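Local structure of GTN Reductase (Agrobacterium tumefaciens, 5N6G) at residues V175-A180 with D216-E221; R209-V214 with T227-S232. The protein probably reduces activated carbon-carbon double bonds with a bound flavin mononucleotide, as an Old Yellow Enzyme-type ene-reductase that draws its electrons from NADH or NADPH. All blocks are in the same frame, centred on the assembly; numbering follows the deposited sequence.

Interaction 1. Residues V175-A180 with D216-E221; sequences VEIHAA and DAVAEE. With FMN (flavin mononucleotide), chain B; 8OZ (2-Phenylacrylic acid), chain C.
Rotation about the first side-chain bond of Val218 sets both of its methyls against strand 174-178: CG1 stands anti to the backbone N (chi1 171°) and meets Val175, while CG2, lying beside the N, meets Ile177. The two encounters differ in closeness. Val175 CG2 and Val218 CG1 come within 3.6 Å, methyl against methyl, tip to tip. Ile177 reaches across with its long branch, whose CD1 stops 4.1 Å from Val218 CG2, likewise end-on. One helix residue thus faces two strand residues spaced two apart, both with CB directed at the helix, as expected for the outer face of a beta strand. No hydrogen bond crosses, and all three residues are buried. Ala164 and Tyr160 of helix 150-169 touch Val218 as well, so the valine lies where two helices meet the strand.

The intervening Glu176 turns its CB away from the helix, into the barrel, where OE1 is hydrogen-bonded to His265. Beyond it, the His178 ring extends to the bound ligands. Its NE2 donates to O of 2-phenylacrylic acid (2.9 Å, 152° at the hydrogen), with the acceptor at the ring edge, near the ring plane. The other ring nitrogen, ND1, accepts a hydrogen bond from the backbone N of Ala180 (3.3 Å); that N is 11° out of the ring plane, so both nitrogens are engaged and the rotation of the imidazole is constrained. Flavin O2 lies 3.2 Å from His178 NE2, oblique to the ring, and Asn181 supplies a further hydrogen bond to the ligand. A strand packed outside on a helix and carrying ligand-binding residues at its C-terminal end is characteristic of a TIM barrel, here the flavin-bearing barrel of the Old Yellow Enzyme family.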
loop_
_atom_site.group_PDB
_atom_site.type_symbol
_atom_site.label_atom_id
_atom_site.label_comp_id
_atom_site.label_asym_id
_atom_site.label_seq_id
_atom_site.Cartn_x
_atom_site.Cartn_y
_atom_site.Cartn_z
ATOM N N VAL A 175 3.175 -4.798 -9.022
ATOM C CA VAL A 175 2.658 -4.791 -7.661
ATOM C C VAL A 175 3.396 -3.757 -6.831
ATOM O O VAL A 175 4.574 -3.455 -7.060
ATOM C CB VAL A 175 2.762 -6.158 -6.953
ATOM C CG1 VAL A 175 2.053 -7.240 -7.769
ATOM C CG2 VAL A 175 4.196 -6.556 -6.661
ATOM N N GLU A 176 2.693 -3.246 -5.837
ATOM C CA GLU A 176 3.281 -2.497 -4.740
ATOM C C GLU A 176 3.189 -3.363 -3.494
ATOM O O GLU A 176 2.085 -3.684 -3.043
ATOM C CB GLU A 176 2.565 -1.164 -4.519
ATOM C CG GLU A 176 3.091 -0.389 -3.319
ATOM C CD GLU A 176 2.457 0.989 -3.154
ATOM O OE1 GLU A 176 2.884 1.968 -3.835
ATOM O OE2 GLU A 176 1.548 1.101 -2.298
ATOM N N ILE A 177 4.330 -3.727 -2.928
ATOM C CA ILE A 177 4.315 -4.466 -1.670
ATOM C C ILE A 177 3.915 -3.507 -0.557
ATOM O O ILE A 177 4.560 -2.480 -0.344
ATOM C CB ILE A 177 5.689 -5.093 -1.393
ATOM C CG1 ILE A 177 6.022 -6.170 -2.414
ATOM C CG2 ILE A 177 5.720 -5.681 -0.012
ATOM C CD1 ILE A 177 7.523 -6.474 -2.518
ATOM N N HIS A 178 2.849 -3.834 0.173
ATOM C CA HIS A 178 2.447 -3.024 1.323
ATOM C C HIS A 178 3.384 -3.293 2.490
ATOM O O HIS A 178 3.244 -4.294 3.202
ATOM C CB HIS A 178 1.014 -3.320 1.723
ATOM C CG HIS A 178 0.395 -2.258 2.571
ATOM N ND1 HIS A 178 1.133 -1.397 3.354
ATOM C CD2 HIS A 178 -0.903 -1.904 2.744
ATOM C CE1 HIS A 178 0.322 -0.543 3.954
ATOM N NE2 HIS A 178 -0.921 -0.839 3.613
ATOM N N ALA A 179 4.330 -2.388 2.725
ATOM C CA ALA A 179 5.264 -2.536 3.832
ATOM C C ALA A 179 5.161 -1.339 4.758
ATOM O O ALA A 179 6.153 -0.908 5.364
ATOM C CB ALA A 179 6.692 -2.710 3.333
ATOM N N ALA A 180 3.945 -0.823 4.902
ATOM C CA ALA A 180 3.669 0.428 5.563
ATOM C C ALA A 180 2.546 0.249 6.594
ATOM O O ALA A 180 2.003 -0.842 6.786
ATOM C CB ALA A 180 3.306 1.514 4.528
ATOM N N ASP A 216 12.493 -10.028 -2.467
ATOM C CA ASP A 216 13.205 -10.921 -3.358
ATOM C C ASP A 216 12.294 -12.043 -3.876
ATOM O O ASP A 216 12.446 -12.471 -5.024
ATOM C CB ASP A 216 14.448 -11.467 -2.657
ATOM C CG ASP A 216 15.473 -10.374 -2.348
ATOM O OD1 ASP A 216 15.446 -9.311 -3.032
ATOM O OD2 ASP A 216 16.315 -10.575 -1.439
ATOM N N ALA A 217 11.333 -12.509 -3.066
ATOM C CA ALA A 217 10.365 -13.512 -3.522
ATOM C C ALA A 217 9.463 -12.961 -4.627
ATOM O O ALA A 217 9.229 -13.635 -5.646
ATOM C CB ALA A 217 9.524 -14.014 -2.340
ATOM N N VAL A 218 8.924 -11.755 -4.433
ATOM C CA VAL A 218 8.058 -11.133 -5.439
ATOM C C VAL A 218 8.844 -10.818 -6.706
ATOM O O VAL A 218 8.407 -11.111 -7.826
ATOM C CB VAL A 218 7.405 -9.868 -4.852
ATOM C CG1 VAL A 218 6.681 -9.063 -5.918
ATOM C CG2 VAL A 218 6.482 -10.245 -3.687
ATOM N N ALA A 219 10.027 -10.220 -6.551
ATOM C CA ALA A 219 10.824 -9.848 -7.720
ATOM C C ALA A 219 11.233 -11.057 -8.542
ATOM O O ALA A 219 11.303 -10.979 -9.777
ATOM C CB ALA A 219 12.051 -9.054 -7.275
ATOM N N GLU A 220 11.552 -12.180 -7.885
ATOM C CA GLU A 220 11.903 -13.387 -8.611
ATOM C C GLU A 220 10.711 -13.896 -9.414
ATOM O O GLU A 220 10.875 -14.417 -10.521
ATOM C CB GLU A 220 12.390 -14.452 -7.627
ATOM C CG GLU A 220 12.806 -15.764 -8.269
ATOM C CD GLU A 220 14.007 -15.616 -9.186
ATOM O OE1 GLU A 220 14.939 -14.863 -8.824
ATOM O OE2 GLU A 220 14.009 -16.233 -10.272
ATOM N N GLU A 221 9.511 -13.709 -8.889
ATOM C CA GLU A 221 8.326 -14.243 -9.546
ATOM C C GLU A 221 7.903 -13.394 -10.741
ATOM O O GLU A 221 7.580 -13.949 -11.806
ATOM C CB GLU A 221 7.193 -14.346 -8.523
ATOM C CG GLU A 221 5.946 -15.027 -9.031
ATOM C CD GLU A 221 6.171 -16.509 -9.360
ATOM O OE1 GLU A 221 7.046 -17.142 -8.726
ATOM O OE2 GLU A 221 5.474 -17.027 -10.253
HETATM N N1 FMN B . -2.809 3.328 2.590
HETATM C C2 FMN B . -2.364 2.123 2.104
HETATM O O2 FMN B . -1.144 1.871 1.986
HETATM N N3 FMN B . -3.281 1.175 1.705
HETATM C C4 FMN B . -4.656 1.294 1.784
HETATM O O4 FMN B . -5.389 0.402 1.356
HETATM C C4A FMN B . -5.115 2.553 2.326
HETATM N N5 FMN B . -6.406 2.759 2.403
HETATM C C5A FMN B . -6.832 4.024 2.771
HETATM C C6 FMN B . -8.195 4.295 2.747
HETATM C C7 FMN B . -8.670 5.575 2.994
HETATM C C7M FMN B . -10.156 5.827 2.924
HETATM C C8 FMN B . -7.773 6.610 3.283
HETATM C C8M FMN B . -8.250 8.021 3.493
HETATM C C9 FMN B . -6.408 6.341 3.333
HETATM C C9A FMN B . -5.934 5.056 3.069
HETATM N N10 FMN B . -4.552 4.778 2.999
HETATM C C10 FMN B . -4.110 3.529 2.660
HETATM C "C1'" FMN B . -3.608 5.899 3.115
HETATM C "C2'" FMN B . -3.533 6.683 1.811
HETATM O "O2'" FMN B . -2.968 5.878 0.769
HETATM C "C3'" FMN B . -2.721 7.973 1.931
HETATM O "O3'" FMN B . -1.416 7.672 2.418
HETATM C "C4'" FMN B . -3.354 9.011 2.856
HETATM O "O4'" FMN B . -4.715 9.241 2.484
HETATM C "C5'" FMN B . -2.572 10.311 2.884
HETATM O "O5'" FMN B . -2.561 10.920 1.577
HETATM P P FMN B . -3.470 12.197 1.151
HETATM O O1P FMN B . -3.023 13.329 2.051
HETATM O O2P FMN B . -4.903 11.790 1.451
HETATM O O3P FMN B . -3.176 12.397 -0.291
HETATM C C4 8OZ C . -7.834 2.743 6.142
HETATM C C5 8OZ C . -8.748 1.796 6.543
HETATM C C6 8OZ C . -8.407 0.463 6.512
HETATM C C7 8OZ C . -7.159 0.071 6.063
HETATM C C8 8OZ C . -3.688 1.317 5.447
HETATM C C 8OZ C . -4.877 -0.438 4.212
HETATM O O 8OZ C . -2.644 1.101 4.879
HETATM C C1 8OZ C . -4.936 0.589 5.047
HETATM C C2 8OZ C . -6.235 1.017 5.638
HETATM C C3 8OZ C . -6.580 2.364 5.696
HETATM O O1 8OZ C . -3.784 2.169 6.439
#

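Interaction 2. Residues R209-V214 with T227-S232. With FMN (flavin mononucleotide), chain B.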
loop_
_atom_site.group_PDB
_atom_site.type_symbol
_atom_site.label_atom_id
_atom_site.label_comp_id
_atom_site.label_asym_id
_atom_site.label_seq_id
_atom_site.Cartn_x
_atom_site.Cartn_y
_atom_site.Cartn_z
ATOM N N ARG A 209 15.018 -8.347 7.635
ATOM C CA ARG A 209 15.193 -9.590 6.888
ATOM C C ARG A 209 13.909 -10.016 6.200
ATOM O O ARG A 209 13.929 -10.398 5.026
ATOM C CB ARG A 209 15.664 -10.694 7.830
ATOM C CG ARG A 209 15.960 -12.015 7.137
ATOM C CD ARG A 209 16.456 -13.070 8.137
ATOM N NE ARG A 209 17.564 -12.568 8.951
ATOM C CZ ARG A 209 18.798 -12.378 8.504
ATOM N NH1 ARG A 209 19.100 -12.641 7.243
ATOM N NH2 ARG A 209 19.722 -11.890 9.313
ATOM N N PHE A 210 12.784 -9.981 6.922
ATOM C CA PHE A 210 11.517 -10.403 6.315
ATOM C C PHE A 210 11.141 -9.507 5.137
ATOM O O PHE A 210 10.756 -10.007 4.067
ATOM C CB PHE A 210 10.403 -10.424 7.366
ATOM C CG PHE A 210 9.077 -10.895 6.827
ATOM C CD1 PHE A 210 8.918 -12.211 6.384
ATOM C CD2 PHE A 210 8.001 -10.033 6.754
ATOM C CE1 PHE A 210 7.693 -12.647 5.891
ATOM C CE2 PHE A 210 6.778 -10.460 6.269
ATOM C CZ PHE A 210 6.621 -11.745 5.835
ATOM N N LEU A 211 11.214 -8.188 5.316
ATOM C CA LEU A 211 10.918 -7.271 4.213
ATOM C C LEU A 211 11.715 -7.660 2.981
ATOM O O LEU A 211 11.180 -7.733 1.864
ATOM C CB LEU A 211 11.222 -5.834 4.631
ATOM C CG LEU A 211 10.914 -4.724 3.609
ATOM C CD1 LEU A 211 10.719 -3.399 4.312
ATOM C CD2 LEU A 211 12.001 -4.555 2.562
ATOM N N LEU A 212 13.015 -7.891 3.151
ATOM C CA LEU A 212 13.854 -8.132 1.988
ATOM C C LEU A 212 13.601 -9.515 1.402
ATOM O O LEU A 212 13.698 -9.695 0.187
ATOM C CB LEU A 212 15.320 -7.924 2.352
ATOM C CG LEU A 212 15.665 -6.487 2.717
ATOM C CD1 LEU A 212 17.077 -6.435 3.287
ATOM C CD2 LEU A 212 15.584 -5.556 1.519
ATOM N N GLU A 213 13.190 -10.481 2.225
ATOM C CA GLU A 213 12.805 -11.783 1.687
ATOM C C GLU A 213 11.520 -11.687 0.880
ATOM O O GLU A 213 11.394 -12.359 -0.155
ATOM C CB GLU A 213 12.659 -12.812 2.816
ATOM C CG GLU A 213 13.997 -13.274 3.360
ATOM C CD GLU A 213 13.901 -14.198 4.561
ATOM O OE1 GLU A 213 12.831 -14.288 5.189
ATOM O OE2 GLU A 213 14.927 -14.839 4.885
ATOM N N VAL A 214 10.565 -10.861 1.336
ATOM C CA VAL A 214 9.343 -10.632 0.567
ATOM C C VAL A 214 9.687 -9.989 -0.768
ATOM O O VAL A 214 9.228 -10.434 -1.821
ATOM C CB VAL A 214 8.337 -9.776 1.364
ATOM C CG1 VAL A 214 7.159 -9.375 0.481
ATOM C CG2 VAL A 214 7.862 -10.518 2.614
ATOM N N THR A 227 8.111 -4.536 -9.655
ATOM C CA THR A 227 7.959 -4.610 -8.200
ATOM C C THR A 227 8.279 -3.267 -7.562
ATOM O O THR A 227 9.375 -2.733 -7.748
ATOM C CB THR A 227 8.866 -5.693 -7.611
ATOM O OG1 THR A 227 8.608 -6.950 -8.256
ATOM C CG2 THR A 227 8.638 -5.821 -6.121
ATOM N N GLY A 228 7.321 -2.722 -6.803
ATOM C CA GLY A 228 7.566 -1.563 -5.960
ATOM C C GLY A 228 7.180 -1.859 -4.520
ATOM O O GLY A 228 6.766 -2.965 -4.182
ATOM N N ILE A 229 7.376 -0.863 -3.662
ATOM C CA ILE A 229 7.133 -1.071 -2.236
ATOM C C ILE A 229 6.690 0.246 -1.630
ATOM O O ILE A 229 7.194 1.308 -1.999
ATOM C CB ILE A 229 8.394 -1.616 -1.529
ATOM C CG1 ILE A 229 8.122 -1.972 -0.069
ATOM C CG2 ILE A 229 9.574 -0.653 -1.701
ATOM C CD1 ILE A 229 9.165 -2.909 0.516
ATOM N N ARG A 230 5.788 0.176 -0.659
ATOM C CA ARG A 230 5.366 1.349 0.097
ATOM C C ARG A 230 5.945 1.295 1.507
ATOM O O ARG A 230 5.815 0.280 2.195
ATOM C CB ARG A 230 3.838 1.440 0.163
ATOM C CG ARG A 230 3.383 2.792 0.688
ATOM C CD ARG A 230 1.900 2.998 0.619
ATOM N NE ARG A 230 1.601 4.387 0.291
ATOM C CZ ARG A 230 0.534 5.067 0.699
ATOM N NH1 ARG A 230 -0.330 4.535 1.529
ATOM N NH2 ARG A 230 0.356 6.304 0.270
ATOM N N LEU A 231 6.506 2.410 1.965
ATOM C CA LEU A 231 7.158 2.523 3.263
ATOM C C LEU A 231 6.619 3.748 3.990
ATOM O O LEU A 231 6.235 4.735 3.362
ATOM C CB LEU A 231 8.693 2.652 3.119
ATOM C CG LEU A 231 9.369 1.520 2.361
ATOM C CD1 LEU A 231 10.826 1.939 2.044
ATOM C CD2 LEU A 231 9.284 0.243 3.194
ATOM N N SER A 232 6.615 3.702 5.320
ATOM C CA SER A 232 6.055 4.782 6.128
ATOM C C SER A 232 6.870 4.866 7.418
ATOM O O SER A 232 6.493 4.296 8.456
ATOM C CB SER A 232 4.565 4.558 6.414
ATOM O OG SER A 232 4.326 3.265 6.973
HETATM N N1 FMN B . -2.809 3.328 2.590
HETATM C C2 FMN B . -2.364 2.123 2.104
HETATM O O2 FMN B . -1.144 1.871 1.986
HETATM N N3 FMN B . -3.281 1.175 1.705
HETATM C C4 FMN B . -4.656 1.294 1.784
HETATM O O4 FMN B . -5.389 0.402 1.356
HETATM C C4A FMN B . -5.115 2.553 2.326
HETATM N N5 FMN B . -6.406 2.759 2.403
HETATM C C5A FMN B . -6.832 4.024 2.771
HETATM C C6 FMN B . -8.195 4.295 2.747
HETATM C C7 FMN B . -8.670 5.575 2.994
HETATM C C7M FMN B . -10.156 5.827 2.924
HETATM C C8 FMN B . -7.773 6.610 3.283
HETATM C C8M FMN B . -8.250 8.021 3.493
HETATM C C9 FMN B . -6.408 6.341 3.333
HETATM C C9A FMN B . -5.934 5.056 3.069
HETATM N N10 FMN B . -4.552 4.778 2.999
HETATM C C10 FMN B . -4.110 3.529 2.660
HETATM C "C1'" FMN B . -3.608 5.899 3.115
HETATM C "C2'" FMN B . -3.533 6.683 1.811
HETATM O "O2'" FMN B . -2.968 5.878 0.769
HETATM C "C3'" FMN B . -2.721 7.973 1.931
HETATM O "O3'" FMN B . -1.416 7.672 2.418
HETATM C "C4'" FMN B . -3.354 9.011 2.856
HETATM O "O4'" FMN B . -4.715 9.241 2.484
HETATM C "C5'" FMN B . -2.572 10.311 2.884
HETATM O "O5'" FMN B . -2.561 10.920 1.577
HETATM P P FMN B . -3.470 12.197 1.151
HETATM O O1P FMN B . -3.023 13.329 2.051
HETATM O O2P FMN B . -4.903 11.790 1.451
HETATM O O3P FMN B . -3.176 12.397 -0.291
#
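Ile229 CD1 meets the side chain of Leu211 where strand 227-231 packs against helix 204-222. The strand enters at Thr227, whose OG1 is hydrogen-bonded to Gly223 O, and passes through Gly228 to this first contact. With CG1 of Ile229 anti to the backbone N (chi1 -174°) and the chain extended beyond it, CD1 reaches the helix, 3.9 Å from Leu211 CD2 and 4.0 Å from Leu211 CG. The two side chains pass each other at a slant.

Arg230 leaves the opposite way, into the barrel. Bent at its third torsion (-144°), it presents the guanidinium to the flavin: NH1 donates to FMN O2 at 2.8 Å, with O2 at the edge of the group near its plane, and NH2 donates to FMN O3' at 3.1 Å. Weak bonds from NH1 to O2' and O3' add to the grip, so one cation spans ring carbonyl and ribityl chain; its charge would probably polarise the C2 carbonyl.

Leu231 brings only the end of its side chain to the helix, CD2 lying 4.1 Å from Leu211 CD1, with the side chains at about a right angle. Ser232 then closes the segment, its OG hydrogen-bonded to Glu186. Leu211 also touches Ile185 and Leu189 of helix 184-189 and Val252 of helix 245-256, while Ile229 touches Ile264 of the adjoining strand 263-267.

How the interactions relate
Interactions 1 and 2 share helix 204-222, which lies across two neighbouring parallel strands of the barrel: its later part covers 175-180 and its earlier part 227-232. Backbone pairing joins the strands directly, with Ile177 N 2.8 Å from Gly228 O. Both helix contacts are buried and purely apolar, of similar size (109 and 91 Å²), but branched valine methyls meet the strand end-on in the first, whereas leucine branches cross their partners in the second. Polar chemistry belongs to the inner side of the strands: an imidazole N-H bonded to the acid ligand in 175-180, a cationic guanidinium grip on the flavin in 227-232.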